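Local coordinates for protein glucose 1-dehydrogenase (Haloferax mediterranei, PDB 2B5W) that oxidises D-glucose and several other aldose sugars with NADP(+), its preferred acceptor, or NAD(+), using a catalytic zinc ion, at residues W171-N181 with K197-R208; G185-K193 with T214-A223. The protein carries 1 engineered substitution. All coordinates share one frame; numbering follows the deposited sequence.

Interaction 1. Residues W171-N181 with K197-R208; sequences WDPSSAFVLGN and KGYENLYCLGRR. With K (potassium ion), chain E; NAP (NADP nicotinamide-adenine-dinucleotide phosphate), chain I.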
loop_
_atom_site.group_PDB
_atom_site.type_symbol
_atom_site.label_atom_id
_atom_site.label_comp_id
_atom_site.label_asym_id
_atom_site.label_seq_id
_atom_site.Cartn_x
_atom_site.Cartn_y
_atom_site.Cartn_z
ATOM N N TRP A 171 -3.027 -10.694 9.755
ATOM C CA TRP A 171 -4.025 -9.648 9.762
ATOM C C TRP A 171 -5.383 -10.358 9.821
ATOM O O TRP A 171 -5.701 -11.215 8.987
ATOM C CB TRP A 171 -3.926 -8.826 8.481
ATOM C CG TRP A 171 -4.797 -7.595 8.390
ATOM C CD1 TRP A 171 -4.861 -6.534 9.270
ATOM C CD2 TRP A 171 -5.702 -7.280 7.331
ATOM N NE1 TRP A 171 -5.761 -5.600 8.826
ATOM C CE2 TRP A 171 -6.279 -6.022 7.622
ATOM C CE3 TRP A 171 -6.091 -7.940 6.156
ATOM C CZ2 TRP A 171 -7.220 -5.433 6.809
ATOM C CZ3 TRP A 171 -6.996 -7.351 5.362
ATOM C CH2 TRP A 171 -7.545 -6.100 5.679
ATOM N N ASP A 172 -6.168 -9.998 10.810
ATOM C CA ASP A 172 -7.502 -10.601 10.975
ATOM C C ASP A 172 -8.471 -9.445 11.299
ATOM O O ASP A 172 -8.737 -9.127 12.475
ATOM C CB ASP A 172 -7.476 -11.645 12.070
ATOM C CG ASP A 172 -8.834 -12.249 12.334
ATOM O OD1 ASP A 172 -9.751 -12.154 11.465
ATOM O OD2 ASP A 172 -9.064 -12.839 13.410
ATOM N N PRO A 173 -8.969 -8.804 10.258
ATOM C CA PRO A 173 -9.778 -7.600 10.422
ATOM C C PRO A 173 -11.199 -7.884 10.870
ATOM O O PRO A 173 -11.744 -8.970 10.604
ATOM C CB PRO A 173 -9.806 -7.015 9.014
ATOM C CG PRO A 173 -9.656 -8.205 8.101
ATOM C CD PRO A 173 -8.785 -9.136 8.831
ATOM N N SER A 174 -11.779 -6.908 11.540
ATOM C CA SER A 174 -13.178 -6.999 11.995
ATOM C C SER A 174 -14.093 -5.930 11.461
ATOM O O SER A 174 -15.297 -6.175 11.373
ATOM C CB SER A 174 -13.235 -6.976 13.524
ATOM O OG SER A 174 -12.556 -8.098 14.017
ATOM N N SER A 175 -13.578 -4.747 11.141
ATOM C CA SER A 175 -14.395 -3.646 10.649
ATOM C C SER A 175 -14.037 -3.286 9.225
ATOM O O SER A 175 -12.856 -3.255 8.857
ATOM C CB SER A 175 -14.303 -2.404 11.560
ATOM O OG SER A 175 -12.944 -2.013 11.771
ATOM N N ALA A 176 -15.054 -2.943 8.432
ATOM C CA ALA A 176 -14.855 -2.465 7.070
ATOM C C ALA A 176 -15.777 -1.318 6.737
ATOM O O ALA A 176 -16.923 -1.305 7.205
ATOM C CB ALA A 176 -15.081 -3.637 6.103
ATOM N N PHE A 177 -15.306 -0.374 5.927
ATOM C CA PHE A 177 -15.975 0.902 5.672
ATOM C C PHE A 177 -15.827 1.160 4.170
ATOM O O PHE A 177 -14.714 1.356 3.633
ATOM C CB PHE A 177 -15.260 1.970 6.498
ATOM C CG PHE A 177 -15.850 3.371 6.462
ATOM C CD1 PHE A 177 -17.173 3.596 6.142
ATOM C CD2 PHE A 177 -15.075 4.462 6.884
ATOM C CE1 PHE A 177 -17.732 4.872 6.210
ATOM C CE2 PHE A 177 -15.606 5.741 6.915
ATOM C CZ PHE A 177 -16.964 5.947 6.600
ATOM N N VAL A 178 -16.949 1.173 3.486
ATOM C CA VAL A 178 -16.982 1.470 2.076
ATOM C C VAL A 178 -17.342 2.940 1.965
ATOM O O VAL A 178 -18.323 3.392 2.544
ATOM C CB VAL A 178 -18.068 0.632 1.360
ATOM C CG1 VAL A 178 -18.234 1.070 -0.081
ATOM C CG2 VAL A 178 -17.775 -0.861 1.465
ATOM N N LEU A 179 -16.550 3.699 1.239
ATOM C CA LEU A 179 -16.858 5.096 0.997
ATOM C C LEU A 179 -17.570 5.215 -0.349
ATOM O O LEU A 179 -17.001 4.917 -1.408
ATOM C CB LEU A 179 -15.595 5.960 0.985
ATOM C CG LEU A 179 -14.600 5.725 2.090
ATOM C CD1 LEU A 179 -13.380 6.626 1.893
ATOM C CD2 LEU A 179 -15.152 5.824 3.478
ATOM N N GLY A 180 -18.828 5.647 -0.342
ATOM C CA GLY A 180 -19.584 5.721 -1.569
ATOM C C GLY A 180 -20.752 4.779 -1.623
ATOM O O GLY A 180 -20.645 3.587 -1.260
ATOM N N ASN A 181 -21.867 5.333 -2.095
ATOM C CA ASN A 181 -23.130 4.612 -2.149
ATOM C C ASN A 181 -23.626 4.501 -3.566
ATOM O O ASN A 181 -24.815 4.368 -3.814
ATOM C CB ASN A 181 -24.198 5.297 -1.246
ATOM C CG ASN A 181 -24.490 6.714 -1.670
ATOM O OD1 ASN A 181 -23.625 7.427 -2.167
ATOM N ND2 ASN A 181 -25.736 7.133 -1.476
ATOM N N LYS A 197 -12.727 -13.015 4.971
ATOM C CA LYS A 197 -12.084 -12.362 6.107
ATOM C C LYS A 197 -12.970 -12.323 7.367
ATOM O O LYS A 197 -12.462 -12.093 8.486
ATOM C CB LYS A 197 -11.679 -10.920 5.780
ATOM C CG LYS A 197 -10.578 -10.757 4.732
ATOM C CD LYS A 197 -9.220 -10.960 5.288
ATOM C CE LYS A 197 -8.144 -10.935 4.211
ATOM N NZ LYS A 197 -8.156 -12.172 3.380
ATOM N N GLY A 198 -14.281 -12.440 7.204
ATOM C CA GLY A 198 -15.178 -12.486 8.352
ATOM C C GLY A 198 -15.301 -11.186 9.100
ATOM O O GLY A 198 -15.122 -11.105 10.332
ATOM N N TYR A 199 -15.601 -10.136 8.372
ATOM C CA TYR A 199 -15.880 -8.833 8.983
ATOM C C TYR A 199 -17.145 -8.912 9.832
ATOM O O TYR A 199 -18.089 -9.631 9.491
ATOM C CB TYR A 199 -16.117 -7.775 7.944
ATOM C CG TYR A 199 -14.924 -7.545 7.068
ATOM C CD1 TYR A 199 -13.857 -6.778 7.529
ATOM C CD2 TYR A 199 -14.879 -8.027 5.765
ATOM C CE1 TYR A 199 -12.731 -6.544 6.726
ATOM C CE2 TYR A 199 -13.743 -7.787 4.957
ATOM C CZ TYR A 199 -12.684 -7.041 5.457
ATOM O OH TYR A 199 -11.541 -6.773 4.681
ATOM N N GLU A 200 -17.092 -8.223 10.953
ATOM C CA GLU A 200 -18.169 -8.216 11.950
ATOM C C GLU A 200 -18.997 -6.945 11.869
ATOM O O GLU A 200 -20.211 -6.991 12.091
ATOM C CB GLU A 200 -17.551 -8.361 13.351
ATOM C CG GLU A 200 -16.772 -9.664 13.535
ATOM C CD GLU A 200 -16.108 -9.773 14.893
ATOM O OE1 GLU A 200 -16.331 -8.893 15.756
ATOM O OE2 GLU A 200 -15.363 -10.755 15.098
ATOM N N ASN A 201 -18.366 -5.820 11.576
ATOM C CA ASN A 201 -19.002 -4.499 11.610
ATOM C C ASN A 201 -18.754 -3.768 10.302
ATOM O O ASN A 201 -17.603 -3.558 9.901
ATOM C CB ASN A 201 -18.488 -3.671 12.773
ATOM C CG ASN A 201 -18.724 -4.338 14.087
ATOM O OD1 ASN A 201 -17.783 -4.699 14.800
ATOM N ND2 ASN A 201 -19.965 -4.565 14.395
ATOM N N LEU A 202 -19.836 -3.455 9.605
ATOM C CA LEU A 202 -19.792 -2.794 8.313
ATOM C C LEU A 202 -20.393 -1.376 8.335
ATOM O O LEU A 202 -21.394 -1.110 9.008
ATOM C CB LEU A 202 -20.521 -3.649 7.267
ATOM C CG LEU A 202 -20.044 -5.074 7.084
ATOM C CD1 LEU A 202 -21.061 -5.823 6.189
ATOM C CD2 LEU A 202 -18.643 -5.124 6.569
ATOM N N TYR A 203 -19.829 -0.512 7.508
ATOM C CA TYR A 203 -20.167 0.916 7.462
ATOM C C TYR A 203 -20.136 1.366 6.017
ATOM O O TYR A 203 -19.335 0.857 5.238
ATOM C CB TYR A 203 -19.153 1.674 8.290
ATOM C CG TYR A 203 -19.114 1.266 9.745
ATOM C CD1 TYR A 203 -18.327 0.216 10.166
ATOM C CD2 TYR A 203 -19.820 1.987 10.719
ATOM C CE1 TYR A 203 -18.253 -0.180 11.486
ATOM C CE2 TYR A 203 -19.744 1.603 12.047
ATOM C CZ TYR A 203 -18.977 0.515 12.426
ATOM O OH TYR A 203 -18.894 0.120 13.740
ATOM N N CYS A 204 -20.988 2.301 5.629
ATOM C CA CYS A 204 -20.973 2.825 4.266
ATOM C C CYS A 204 -21.262 4.332 4.280
ATOM O O CYS A 204 -22.207 4.765 4.909
ATOM C CB CYS A 204 -21.928 2.090 3.353
ATOM S SG CYS A 204 -21.978 2.634 1.665
ATOM N N LEU A 205 -20.405 5.090 3.617
ATOM C CA LEU A 205 -20.484 6.556 3.566
ATOM C C LEU A 205 -21.303 7.030 2.384
ATOM O O LEU A 205 -21.069 6.641 1.238
ATOM C CB LEU A 205 -19.079 7.143 3.430
ATOM C CG LEU A 205 -18.944 8.659 3.664
ATOM C CD1 LEU A 205 -18.823 8.933 5.143
ATOM C CD2 LEU A 205 -17.734 9.207 2.883
ATOM N N GLY A 206 -22.224 7.962 2.646
ATOM C CA GLY A 206 -22.993 8.635 1.616
ATOM C C GLY A 206 -23.304 10.060 2.085
ATOM O O GLY A 206 -22.806 10.465 3.126
ATOM N N ARG A 207 -24.172 10.741 1.359
ATOM C CA ARG A 207 -24.552 12.114 1.691
ATOM C C ARG A 207 -26.006 12.375 1.271
ATOM O O ARG A 207 -26.325 13.419 0.709
ATOM C CB ARG A 207 -23.564 13.114 1.095
ATOM C CG ARG A 207 -23.379 13.087 -0.360
ATOM C CD ARG A 207 -22.305 14.049 -0.848
ATOM N NE ARG A 207 -22.147 13.947 -2.275
ATOM C CZ ARG A 207 -21.232 14.608 -2.978
ATOM N NH1 ARG A 207 -20.371 15.409 -2.356
ATOM N NH2 ARG A 207 -21.166 14.448 -4.297
ATOM N N ARG A 208 -26.842 11.389 1.551
ATOM C CA ARG A 208 -28.273 11.406 1.224
ATOM C C ARG A 208 -29.144 11.671 2.423
ATOM O O ARG A 208 -28.854 11.247 3.560
ATOM C CB ARG A 208 -28.711 10.063 0.651
ATOM C CG ARG A 208 -27.987 9.656 -0.611
ATOM C CD ARG A 208 -28.252 10.531 -1.783
ATOM N NE ARG A 208 -27.443 10.186 -2.956
ATOM C CZ ARG A 208 -27.694 9.164 -3.758
ATOM N NH1 ARG A 208 -28.741 8.385 -3.570
ATOM N NH2 ARG A 208 -26.890 8.934 -4.807
HETATM K K K E . -12.384 -11.490 11.120
HETATM P PA NAP I . -21.120 6.774 -8.701
HETATM O O1A NAP I . -20.959 8.119 -9.229
HETATM O O2A NAP I . -22.443 6.113 -9.113
HETATM O O5B NAP I . -21.065 6.767 -7.125
HETATM C C5B NAP I . -20.253 7.611 -6.354
HETATM C C4B NAP I . -21.083 7.807 -5.104
HETATM O O4B NAP I . -20.269 8.447 -4.147
HETATM C C3B NAP I . -22.336 8.677 -5.323
HETATM O O3B NAP I . -23.538 8.011 -4.971
HETATM C C2B NAP I . -22.081 9.903 -4.445
HETATM O O2B NAP I . -23.215 10.373 -3.734
HETATM C C1B NAP I . -21.050 9.401 -3.463
HETATM N N9A NAP I . -20.191 10.475 -3.002
HETATM C C8A NAP I . -19.394 11.285 -3.776
HETATM N N7A NAP I . -18.764 12.157 -2.966
HETATM C C5A NAP I . -19.193 11.937 -1.679
HETATM C C6A NAP I . -18.907 12.521 -0.440
HETATM N N6A NAP I . -18.092 13.588 -0.310
HETATM N N1A NAP I . -19.517 12.036 0.693
HETATM C C2A NAP I . -20.385 10.965 0.632
HETATM N N3A NAP I . -20.682 10.379 -0.586
HETATM C C4A NAP I . -20.084 10.847 -1.708
HETATM O O3 NAP I . -20.019 5.792 -9.301
HETATM P PN NAP I . -19.831 4.188 -9.185
HETATM O O1N NAP I . -20.273 3.662 -7.861
HETATM O O2N NAP I . -20.246 3.476 -10.436
HETATM O O5D NAP I . -18.254 4.440 -9.148
HETATM C C5D NAP I . -17.619 4.873 -7.961
HETATM C C4D NAP I . -16.213 5.390 -8.259
HETATM O O4D NAP I . -15.428 4.287 -8.723
HETATM C C3D NAP I . -16.160 6.456 -9.356
HETATM O O3D NAP I . -15.238 7.475 -9.025
HETATM C C2D NAP I . -15.711 5.663 -10.579
HETATM O O2D NAP I . -15.105 6.419 -11.594
HETATM C C1D NAP I . -14.767 4.648 -9.936
HETATM N N1N NAP I . -14.592 3.378 -10.651
HETATM C C2N NAP I . -13.304 2.949 -10.745
HETATM C C3N NAP I . -13.039 1.734 -11.310
HETATM C C7N NAP I . -11.618 1.265 -11.205
HETATM O O7N NAP I . -11.390 0.127 -11.974
HETATM N N7N NAP I . -10.727 1.940 -10.427
HETATM C C4N NAP I . -14.053 0.925 -11.839
HETATM C C5N NAP I . -15.364 1.372 -11.726
HETATM C C6N NAP I . -15.631 2.598 -11.100
HETATM P P2B NAP I . -24.225 11.524 -4.361
HETATM O O1X NAP I . -24.945 11.036 -5.509
HETATM O O2X NAP I . -25.130 11.858 -3.157
HETATM O O3X NAP I . -23.393 12.753 -4.745
#

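Interaction 2. Residues G185-K193 with T214-A223; sequences GLLTLAMLK and TIDIIEELDA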
loop_
_atom_site.group_PDB
_atom_site.type_symbol
_atom_site.label_atom_id
_atom_site.label_comp_id
_atom_site.label_asym_id
_atom_site.label_seq_id
_atom_site.Cartn_x
_atom_site.Cartn_y
_atom_site.Cartn_z
ATOM N N GLY A 185 -19.922 0.887 -4.769
ATOM C CA GLY A 185 -19.847 0.867 -3.327
ATOM C C GLY A 185 -20.853 -0.072 -2.707
ATOM O O GLY A 185 -20.515 -0.814 -1.803
ATOM N N LEU A 186 -22.085 -0.102 -3.210
ATOM C CA LEU A 186 -23.094 -0.942 -2.589
ATOM C C LEU A 186 -22.814 -2.421 -2.893
ATOM O O LEU A 186 -22.966 -3.279 -2.044
ATOM C CB LEU A 186 -24.496 -0.563 -3.046
ATOM C CG LEU A 186 -24.913 0.854 -2.638
ATOM C CD1 LEU A 186 -26.256 1.191 -3.258
ATOM C CD2 LEU A 186 -25.055 0.977 -1.162
ATOM N N LEU A 187 -22.418 -2.714 -4.136
ATOM C CA LEU A 187 -22.011 -4.086 -4.462
ATOM C C LEU A 187 -20.858 -4.536 -3.551
ATOM O O LEU A 187 -20.863 -5.651 -3.000
ATOM C CB LEU A 187 -21.577 -4.134 -5.931
ATOM C CG LEU A 187 -21.428 -5.429 -6.671
ATOM C CD1 LEU A 187 -22.736 -6.179 -6.688
ATOM C CD2 LEU A 187 -20.960 -5.070 -8.092
ATOM N N THR A 188 -19.884 -3.652 -3.375
ATOM C CA THR A 188 -18.739 -3.924 -2.558
ATOM C C THR A 188 -19.132 -4.190 -1.106
ATOM O O THR A 188 -18.624 -5.109 -0.477
ATOM C CB THR A 188 -17.725 -2.802 -2.656
ATOM O OG1 THR A 188 -17.264 -2.698 -4.010
ATOM C CG2 THR A 188 -16.542 -3.054 -1.825
ATOM N N LEU A 189 -20.066 -3.403 -0.586
ATOM C CA LEU A 189 -20.513 -3.599 0.784
ATOM C C LEU A 189 -21.108 -5.015 0.990
ATOM O O LEU A 189 -20.815 -5.669 1.984
ATOM C CB LEU A 189 -21.508 -2.493 1.131
ATOM C CG LEU A 189 -22.037 -2.455 2.559
ATOM C CD1 LEU A 189 -20.959 -2.135 3.534
ATOM C CD2 LEU A 189 -23.209 -1.453 2.625
ATOM N N ALA A 190 -21.957 -5.481 0.065
ATOM C CA ALA A 190 -22.507 -6.817 0.124
ATOM C C ALA A 190 -21.425 -7.868 -0.031
ATOM O O ALA A 190 -21.441 -8.903 0.653
ATOM C CB ALA A 190 -23.574 -7.024 -0.940
ATOM N N MET A 191 -20.459 -7.612 -0.909
ATOM C CA MET A 191 -19.324 -8.519 -1.010
ATOM C C MET A 191 -18.523 -8.631 0.308
ATOM O O MET A 191 -18.107 -9.697 0.703
ATOM C CB MET A 191 -18.380 -8.124 -2.146
ATOM C CG MET A 191 -19.042 -8.172 -3.512
ATOM S SD MET A 191 -18.004 -7.514 -4.829
ATOM C CE MET A 191 -16.566 -8.618 -4.701
ATOM N N LEU A 192 -18.297 -7.520 0.979
ATOM C CA LEU A 192 -17.569 -7.518 2.233
ATOM C C LEU A 192 -18.346 -8.272 3.307
ATOM O O LEU A 192 -17.760 -8.948 4.129
ATOM C CB LEU A 192 -17.211 -6.088 2.691
ATOM C CG LEU A 192 -16.194 -5.404 1.784
ATOM C CD1 LEU A 192 -16.120 -3.914 2.060
ATOM C CD2 LEU A 192 -14.786 -6.023 1.928
ATOM N N LYS A 193 -19.672 -8.212 3.262
ATOM C CA LYS A 193 -20.454 -8.927 4.246
ATOM C C LYS A 193 -20.190 -10.422 4.179
ATOM O O LYS A 193 -20.244 -11.121 5.202
ATOM C CB LYS A 193 -21.938 -8.640 4.010
ATOM C CG LYS A 193 -22.855 -9.232 5.050
ATOM C CD LYS A 193 -24.265 -8.759 4.821
ATOM C CE LYS A 193 -25.265 -9.390 5.791
ATOM N NZ LYS A 193 -25.178 -8.711 7.084
ATOM N N THR A 214 -30.531 3.815 -1.351
ATOM C CA THR A 214 -29.172 3.385 -0.998
ATOM C C THR A 214 -29.007 3.261 0.514
ATOM O O THR A 214 -28.442 2.314 1.016
ATOM C CB THR A 214 -28.027 4.273 -1.607
ATOM O OG1 THR A 214 -27.947 5.548 -0.956
ATOM C CG2 THR A 214 -28.258 4.604 -3.069
ATOM N N ILE A 215 -29.587 4.193 1.264
ATOM C CA ILE A 215 -29.602 4.045 2.709
ATOM C C ILE A 215 -30.319 2.757 3.110
ATOM O O ILE A 215 -29.900 2.007 3.995
ATOM C CB ILE A 215 -30.284 5.269 3.377
ATOM C CG1 ILE A 215 -29.505 6.548 3.044
ATOM C CG2 ILE A 215 -30.358 5.050 4.904
ATOM C CD1 ILE A 215 -30.096 7.877 3.683
ATOM N N ASP A 216 -31.441 2.489 2.443
ATOM C CA ASP A 216 -32.192 1.340 2.772
ATOM C C ASP A 216 -31.365 0.063 2.522
ATOM O O ASP A 216 -31.384 -0.843 3.310
ATOM C CB ASP A 216 -33.463 1.273 1.945
ATOM C CG ASP A 216 -34.507 2.316 2.315
ATOM O OD1 ASP A 216 -34.392 2.926 3.391
ATOM O OD2 ASP A 216 -35.465 2.534 1.518
ATOM N N ILE A 217 -30.619 0.024 1.396
ATOM C CA ILE A 217 -29.791 -1.158 1.116
ATOM C C ILE A 217 -28.697 -1.302 2.158
ATOM O O ILE A 217 -28.451 -2.373 2.700
ATOM C CB ILE A 217 -29.187 -1.058 -0.307
ATOM C CG1 ILE A 217 -30.223 -1.470 -1.336
ATOM C CG2 ILE A 217 -27.952 -1.986 -0.419
ATOM C CD1 ILE A 217 -29.824 -1.165 -2.765
ATOM N N ILE A 218 -28.030 -0.212 2.474
ATOM C CA ILE A 218 -26.994 -0.234 3.498
ATOM C C ILE A 218 -27.525 -0.804 4.806
ATOM O O ILE A 218 -26.943 -1.672 5.384
ATOM C CB ILE A 218 -26.460 1.184 3.729
ATOM C CG1 ILE A 218 -25.657 1.664 2.530
ATOM C CG2 ILE A 218 -25.582 1.246 4.989
ATOM C CD1 ILE A 218 -25.485 3.163 2.445
ATOM N N GLU A 219 -28.668 -0.304 5.259
ATOM C CA GLU A 219 -29.220 -0.735 6.536
ATOM C C GLU A 219 -29.759 -2.168 6.522
ATOM O O GLU A 219 -29.674 -2.880 7.515
ATOM C CB GLU A 219 -30.255 0.306 7.012
ATOM C CG GLU A 219 -29.544 1.602 7.354
ATOM C CD GLU A 219 -30.434 2.668 8.011
ATOM O OE1 GLU A 219 -31.629 2.709 7.690
ATOM O OE2 GLU A 219 -29.912 3.489 8.800
ATOM N N GLU A 220 -30.324 -2.578 5.392
ATOM C CA GLU A 220 -30.852 -3.925 5.224
ATOM C C GLU A 220 -29.732 -4.967 5.215
ATOM O O GLU A 220 -29.910 -6.087 5.693
ATOM C CB GLU A 220 -31.757 -4.005 4.010
ATOM C CG GLU A 220 -32.569 -5.283 3.932
ATOM C CD GLU A 220 -33.690 -5.334 4.961
ATOM O OE1 GLU A 220 -34.133 -4.267 5.441
ATOM O OE2 GLU A 220 -34.111 -6.459 5.287
ATOM N N LEU A 221 -28.538 -4.547 4.798
ATOM C CA LEU A 221 -27.331 -5.376 4.948
ATOM C C LEU A 221 -26.765 -5.413 6.368
ATOM O O LEU A 221 -25.708 -6.009 6.605
ATOM C CB LEU A 221 -26.230 -4.880 4.003
ATOM C CG LEU A 221 -26.474 -5.175 2.520
ATOM C CD1 LEU A 221 -25.539 -4.344 1.628
ATOM C CD2 LEU A 221 -26.259 -6.653 2.275
ATOM N N ASP A 222 -27.463 -4.795 7.312
ATOM C CA ASP A 222 -26.985 -4.637 8.707
ATOM C C ASP A 222 -25.725 -3.773 8.827
ATOM O O ASP A 222 -25.006 -3.853 9.822
ATOM C CB ASP A 222 -26.722 -5.986 9.361
ATOM C CG ASP A 222 -26.774 -5.934 10.859
ATOM O OD1 ASP A 222 -27.634 -5.209 11.399
ATOM O OD2 ASP A 222 -25.986 -6.584 11.572
ATOM N N ALA A 223 -25.492 -2.904 7.853
ATOM C CA ALA A 223 -24.394 -1.949 7.936
ATOM C C ALA A 223 -24.888 -0.604 8.448
ATOM O O ALA A 223 -26.081 -0.294 8.411
ATOM C CB ALA A 223 -23.700 -1.807 6.553
#

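Interaction 1. Residues W171-N181 with K197-R208
Strands 175-179 and 201-206 run parallel, and Ser-175 to Leu-179 pair with Asn-201 to Leu-205. The segment axes come within 4.6 Å at an angle of 17°. The backbone donor alternates between the strands, from Ala-176 N to Gly-180 N; the Tyr-203 N to Ala-176 O bond is weak. Ser-174 O accepts hydrogen bonds from the backbone N of both Glu-200 and Asn-201.

On the sheet face that carries Ala-176, its CB sits over the Tyr-199 ring in a CH-pi contact, 3.9 Å from the ring centroid. Tyr-199 CE1 also touches Pro-173 CB, and its hydroxyl bonds to Tyr-163. On the face that carries Phe-177, Tyr-203 and Leu-205, the Phe-177 CG is anti to the backbone N (chi1 -176°), which turns the ring toward strand 201-206: CD1 meets Tyr-203 CB at 3.5 Å, and CZ reaches Leu-205 CD1 at 3.8 Å.

A potassium ion at one end is bound by Asp-172 OD1 and by the carbonyl oxygens of Pro-173, Lys-197 and Gly-198. At the far end, Arg-207 and Arg-208 grip the 2'-phosphate of NADP: NE and NH2 of Arg-207 both bond to O3X, and Arg-208 uses NE for O2X and NH2 for O1X. The Arg-207 guanidinium also lies face-on over adenine N7A. This is the first beta-alpha-beta unit of a Rossmann fold, with an arginine pair that fits the preference for NADP(+).

Interaction 2. Residues G185-K193 with T214-A223
Leu-189 slides past Leu-221 in the opposite direction, with its CD2 3.8 Å from Leu-221 CD1. Leu-186 is the other heavily buried residue. The segments of helix 183-194 and helix 213-220 run nearly parallel, 6° apart. Leucine and isoleucine side chains span the 10.5 Å between the segment axes.

Leu-186 splits its branches. CD1 touches Thr-214 CB at 3.9 Å, while CD2 meets Ile-218 CG1 at 3.8 Å, crossing it at about a right angle. Leu-189 CD2 also lies 4.0 Å from Ala-223 CB. Leu-221 CD1 also lies against Ala-190, and its CD2 packs on Lys-193 CD.

Lys-193 is extended as far as CE, then turns at chi4 (79°). Its NZ donates to Leu-221 O at 2.8 Å, from above the carbonyl plane. That carbonyl lies just past the C-terminal end of helix 213-220, where Asp-222, with positive phi, closes a Schellman motif.

Strand 201-206 underlies both helices: Leu-189 and Ile-218 both touch Cys-204, and Ala-223 touches Leu-202. Helix 321-327 adjoins this layer too, with Phe-323 against Ala-190 and Ile-217, and Trp-322 against Leu-221.

The two contacts are neighbouring layers of one NADP-binding domain, with centres about 9 Å apart. Their segments alternate along the chain: strand 175-179, helix 183-194, strand 201-206, helix 213-220. Interaction 1 joins the two strands inside the six-stranded parallel sheet. Interaction 2 joins the helices that follow them, on the face of the sheet bearing Val-178 and Cys-204. The layers touch where Val-178 CG1 packs on Gly-185 O and where Leu-202 O meets Ala-223 CB. The side chain of Asn-181 lies beside Thr-214. Asn-181 to Leu-184, where strand 175-179 turns into helix 183-194, bind NADP(+); Gly-180, Gly-182 and Gly-185 there are consistent with a Rossmann-type GxGxxG pattern.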